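Local structure of sugar ABC transporter, periplasmic sugar-binding protein (Caulobacter crescentus, 4IRX) at residues 173-187 with 202-216. The protein binds myo-inositol in the periplasm, probably delivering it to an ABC transporter for nutrient uptake. Residues are numbered along the deposited sequence; the frame is centred on the assembly and turned at random.
With INS (1,2,3,4,5,6-hexahydroxy-cyclohexane), chain C.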
# COMPACT_ATOMS: atom_id res chain seq x y z
N ASN A 173 -7.50 -5.33 7.56
CA ASN A 173 -6.26 -6.10 7.40
C ASN A 173 -5.90 -6.37 5.93
O ASN A 173 -5.29 -7.38 5.60
CB ASN A 173 -6.36 -7.41 8.21
CG ASN A 173 -6.45 -7.13 9.69
OD1 ASN A 173 -5.55 -6.54 10.28
ND2 ASN A 173 -7.57 -7.52 10.31
N SER A 174 -6.30 -5.45 5.05
CA SER A 174 -6.04 -5.57 3.61
C SER A 174 -6.61 -6.87 3.03
O SER A 174 -5.98 -7.55 2.19
CB SER A 174 -4.52 -5.48 3.33
OG SER A 174 -4.03 -4.18 3.64
N LYS A 175 -7.79 -7.24 3.49
CA LYS A 175 -8.47 -8.42 2.98
C LYS A 175 -9.89 -8.10 2.55
O LYS A 175 -10.66 -7.51 3.32
CB LYS A 175 -8.46 -9.53 4.02
CG LYS A 175 -7.07 -10.01 4.43
CD LYS A 175 -6.42 -10.86 3.34
CE LYS A 175 -4.90 -10.72 3.33
NZ LYS A 175 -4.28 -11.53 2.24
N ARG A 176 -10.24 -8.47 1.33
CA ARG A 176 -11.56 -8.19 0.80
C ARG A 176 -12.66 -8.88 1.61
O ARG A 176 -13.73 -8.28 1.84
CB ARG A 176 -11.65 -8.58 -0.68
CG ARG A 176 -12.95 -8.13 -1.30
CD ARG A 176 -13.01 -8.41 -2.78
NE ARG A 176 -11.92 -7.76 -3.49
CZ ARG A 176 -11.87 -7.61 -4.81
NH1 ARG A 176 -12.88 -8.06 -5.56
NH2 ARG A 176 -10.82 -7.02 -5.37
N ASP A 177 -12.40 -10.12 2.05
CA ASP A 177 -13.40 -10.87 2.82
C ASP A 177 -13.69 -10.22 4.17
O ASP A 177 -14.87 -10.13 4.59
CB ASP A 177 -13.02 -12.37 2.96
CG ASP A 177 -11.72 -12.58 3.72
OD1 ASP A 177 -10.73 -11.91 3.40
OD2 ASP A 177 -11.68 -13.42 4.65
N GLN A 178 -12.66 -9.73 4.85
CA GLN A 178 -12.87 -8.99 6.10
C GLN A 178 -13.54 -7.65 5.83
O GLN A 178 -14.40 -7.21 6.60
CB GLN A 178 -11.57 -8.79 6.88
CG GLN A 178 -10.97 -10.11 7.36
CD GLN A 178 -9.68 -9.90 8.14
OE1 GLN A 178 -9.59 -9.01 8.97
NE2 GLN A 178 -8.70 -10.73 7.88
N ALA A 179 -13.14 -7.00 4.76
CA ALA A 179 -13.79 -5.75 4.40
C ALA A 179 -15.30 -5.90 4.25
O ALA A 179 -16.06 -5.03 4.70
CB ALA A 179 -13.17 -5.17 3.13
N LEU A 180 -15.75 -7.01 3.67
CA LEU A 180 -17.19 -7.20 3.50
C LEU A 180 -17.90 -7.28 4.86
O LEU A 180 -18.84 -6.53 5.15
CB LEU A 180 -17.48 -8.45 2.65
CG LEU A 180 -18.95 -8.87 2.54
CD1 LEU A 180 -19.75 -7.78 1.92
CD2 LEU A 180 -19.06 -10.13 1.67
N THR A 181 -17.42 -8.16 5.73
CA THR A 181 -18.12 -8.37 6.98
C THR A 181 -17.93 -7.21 7.95
O THR A 181 -18.88 -6.81 8.65
CB THR A 181 -17.70 -9.69 7.63
OG1 THR A 181 -16.29 -9.71 7.78
CG2 THR A 181 -18.10 -10.88 6.74
N VAL A 182 -16.73 -6.65 7.98
CA VAL A 182 -16.49 -5.49 8.84
C VAL A 182 -17.41 -4.33 8.42
O VAL A 182 -18.03 -3.69 9.26
CB VAL A 182 -15.00 -5.04 8.79
CG1 VAL A 182 -14.82 -3.64 9.39
CG2 VAL A 182 -14.14 -6.06 9.50
N THR A 183 -17.50 -4.07 7.12
CA THR A 183 -18.37 -3.01 6.62
C THR A 183 -19.85 -3.30 6.87
O THR A 183 -20.59 -2.43 7.31
CB THR A 183 -18.09 -2.70 5.12
OG1 THR A 183 -16.71 -2.37 4.97
CG2 THR A 183 -18.93 -1.51 4.64
N GLN A 184 -20.24 -4.56 6.68
CA GLN A 184 -21.63 -4.93 6.97
C GLN A 184 -22.01 -4.63 8.41
O GLN A 184 -23.07 -4.05 8.67
CB GLN A 184 -21.87 -6.41 6.68
CG GLN A 184 -21.96 -6.70 5.18
CD GLN A 184 -22.31 -8.14 4.90
OE1 GLN A 184 -21.61 -9.06 5.37
NE2 GLN A 184 -23.39 -8.36 4.15
N ASN A 185 -21.14 -5.00 9.34
CA ASN A 185 -21.44 -4.81 10.75
C ASN A 185 -21.49 -3.32 11.10
O ASN A 185 -22.34 -2.90 11.90
CB ASN A 185 -20.42 -5.57 11.58
CG ASN A 185 -20.70 -7.05 11.63
OD1 ASN A 185 -21.81 -7.49 11.30
ND2 ASN A 185 -19.70 -7.83 12.02
N ILE A 186 -20.61 -2.52 10.49
CA ILE A 186 -20.64 -1.08 10.70
C ILE A 186 -21.94 -0.51 10.17
O ILE A 186 -22.60 0.29 10.85
CB ILE A 186 -19.44 -0.41 10.02
CG1 ILE A 186 -18.15 -0.81 10.75
CG2 ILE A 186 -19.64 1.10 10.01
CD1 ILE A 186 -16.89 -0.34 10.03
N LEU A 187 -22.35 -0.95 8.97
CA LEU A 187 -23.62 -0.46 8.41
C LEU A 187 -24.80 -0.83 9.29
O LEU A 187 -25.68 -0.01 9.50
CB LEU A 187 -23.81 -0.95 6.97
CG LEU A 187 -22.78 -0.42 5.97
CD1 LEU A 187 -22.98 -1.15 4.65
CD2 LEU A 187 -22.96 1.10 5.78
N ASN A 202 -7.39 0.54 0.85
CA ASN A 202 -6.96 -0.06 -0.41
C ASN A 202 -8.17 -0.45 -1.25
O ASN A 202 -9.29 -0.50 -0.75
CB ASN A 202 -5.91 -1.20 -0.25
CG ASN A 202 -6.49 -2.54 0.11
OD1 ASN A 202 -7.70 -2.69 0.28
ND2 ASN A 202 -5.64 -3.54 0.23
N ASP A 203 -7.93 -0.72 -2.52
CA ASP A 203 -9.02 -0.99 -3.46
C ASP A 203 -9.62 -2.37 -3.26
O ASP A 203 -10.80 -2.55 -3.46
CB ASP A 203 -8.54 -0.89 -4.92
CG ASP A 203 -8.40 0.54 -5.40
OD1 ASP A 203 -9.03 1.47 -4.81
OD2 ASP A 203 -7.66 0.70 -6.39
N ASP A 204 -8.80 -3.33 -2.85
CA ASP A 204 -9.28 -4.70 -2.56
C ASP A 204 -10.37 -4.65 -1.48
O ASP A 204 -11.44 -5.25 -1.63
CB ASP A 204 -8.08 -5.57 -2.13
CG ASP A 204 -8.31 -7.08 -2.29
OD1 ASP A 204 -9.16 -7.51 -3.11
OD2 ASP A 204 -7.62 -7.84 -1.58
N MSE A 205 -10.11 -3.91 -0.41
CA MSE A 205 -11.09 -3.71 0.64
C MSE A 205 -12.26 -2.88 0.16
O MSE A 205 -13.39 -3.14 0.55
CB MSE A 205 -10.46 -3.05 1.87
CG MSE A 205 -9.43 -3.93 2.60
SE MSE A 205 -8.77 -3.10 4.21
CE MSE A 205 -8.04 -1.46 3.45
N ALA A 206 -12.00 -1.85 -0.64
CA ALA A 206 -13.07 -1.04 -1.22
C ALA A 206 -14.07 -1.87 -1.99
O ALA A 206 -15.26 -1.58 -1.93
CB ALA A 206 -12.49 0.09 -2.12
N MSE A 207 -13.60 -2.90 -2.69
CA MSE A 207 -14.51 -3.80 -3.40
C MSE A 207 -15.44 -4.50 -2.41
O MSE A 207 -16.65 -4.58 -2.65
CB MSE A 207 -13.72 -4.79 -4.24
CG MSE A 207 -12.88 -4.11 -5.31
SE MSE A 207 -13.83 -3.10 -6.63
CE MSE A 207 -15.10 -4.46 -7.15
N GLY A 208 -14.88 -4.98 -1.30
CA GLY A 208 -15.72 -5.53 -0.23
C GLY A 208 -16.72 -4.56 0.37
O GLY A 208 -17.88 -4.92 0.63
N ALA A 209 -16.29 -3.32 0.58
CA ALA A 209 -17.21 -2.34 1.12
C ALA A 209 -18.30 -2.00 0.13
O ALA A 209 -19.47 -1.83 0.55
CB ALA A 209 -16.46 -1.06 1.57
N LEU A 210 -17.97 -1.92 -1.16
CA LEU A 210 -19.02 -1.72 -2.18
C LEU A 210 -20.06 -2.84 -2.11
O LEU A 210 -21.28 -2.59 -2.22
CB LEU A 210 -18.45 -1.65 -3.60
CG LEU A 210 -17.77 -0.38 -4.15
CD1 LEU A 210 -17.18 -0.70 -5.51
CD2 LEU A 210 -18.77 0.75 -4.29
N GLU A 211 -19.57 -4.07 -1.95
CA GLU A 211 -20.48 -5.22 -1.85
C GLU A 211 -21.33 -5.14 -0.60
O GLU A 211 -22.53 -5.42 -0.68
CB GLU A 211 -19.70 -6.53 -1.93
CG GLU A 211 -19.09 -6.71 -3.31
CD GLU A 211 -18.07 -7.78 -3.39
OE1 GLU A 211 -17.60 -8.28 -2.35
OE2 GLU A 211 -17.72 -8.16 -4.52
N ALA A 212 -20.75 -4.74 0.53
CA ALA A 212 -21.54 -4.57 1.75
C ALA A 212 -22.65 -3.52 1.57
O ALA A 212 -23.79 -3.71 2.03
CB ALA A 212 -20.63 -4.20 2.92
N VAL A 213 -22.33 -2.43 0.88
CA VAL A 213 -23.32 -1.41 0.59
C VAL A 213 -24.47 -1.96 -0.25
O VAL A 213 -25.63 -1.73 0.08
CB VAL A 213 -22.66 -0.20 -0.07
CG1 VAL A 213 -23.71 0.73 -0.67
CG2 VAL A 213 -21.78 0.49 0.96
N ARG A 214 -24.15 -2.76 -1.27
CA ARG A 214 -25.18 -3.43 -2.07
C ARG A 214 -25.96 -4.46 -1.27
O ARG A 214 -27.19 -4.51 -1.36
CB ARG A 214 -24.58 -4.10 -3.29
CG ARG A 214 -23.96 -3.13 -4.27
CD ARG A 214 -23.98 -3.74 -5.66
NE ARG A 214 -23.23 -4.99 -5.68
CZ ARG A 214 -21.93 -5.07 -5.91
NH1 ARG A 214 -21.24 -3.96 -6.14
NH2 ARG A 214 -21.31 -6.24 -5.91
N ALA A 215 -25.24 -5.27 -0.49
CA ALA A 215 -25.91 -6.30 0.33
C ALA A 215 -26.89 -5.67 1.32
O ALA A 215 -27.86 -6.32 1.72
CB ALA A 215 -24.88 -7.14 1.07
N ALA A 216 -26.63 -4.43 1.71
CA ALA A 216 -27.49 -3.75 2.69
C ALA A 216 -28.66 -3.04 2.04
O ALA A 216 -29.47 -2.41 2.73
CB ALA A 216 -26.67 -2.76 3.54
C1 INS C . -0.10 -0.83 -0.29
C2 INS C . -1.38 -1.07 -1.01
C3 INS C . -1.91 -2.42 -0.61
C4 INS C . -2.17 -2.47 0.86
C5 INS C . -0.90 -2.28 1.60
C6 INS C . -0.24 -0.98 1.22
O1 INS C . 0.41 0.44 -0.60
O2 INS C . -2.29 -0.05 -0.70
O3 INS C . -3.07 -2.73 -1.34
O4 INS C . -2.78 -3.67 1.21
O5 INS C . -1.16 -2.33 2.97
O6 INS C . 0.95 -0.77 1.94
O HOH W 1 -5.52 -6.60 -0.36
O HOH W 2 -15.32 -8.84 -5.35
O HOH W 3 -8.13 -9.93 -0.34
O HOH W 4 -24.70 -5.61 4.09
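Arg176 reaches across to Asp204 and grips one carboxylate oxygen side-on: NE and NH2 each lie 2.8 Å from OD1. Both bonds are bent, and the guanidinium and carboxylate planes stand 66° apart. A bend at chi3 (-58°) brings one face of the guanidinium against Met207, a selenomethionine, whose CB lies 3.4 Å from the guanidinium plane, over its centre, while water 2 links NH1 to Glu211. NH2 also forms a salt bridge with Glu233 of helix 232-239. Asp204 OD2 takes protons from two waters, bound to Ser174 O and Arg176 N.

Behind this polar cluster, small residues let the axes of these helical segments approach to 7.2 Å, crossing at -40°. Gly208 suits the crossing because a CB there would clash with Arg176 O and Ala179 CB. Farther along, Ala212 is a knob among Leu180, Thr183, Gln184 and Leu187, its CB 3.6 Å from Thr183 CG2.

At the ligand end, Asn202 divides its amide: OD1 caps helix 203-215 through Met205 N, and ND2 donates to myo-inositol O4 (3.0 Å) and O3. Replacing Arg176 with a leucine would probably leave Asp204 and Glu233 without their cationic mate. Charge thus clamps two neighbouring helices beside the inositol pocket, and close apolar contact beyond it.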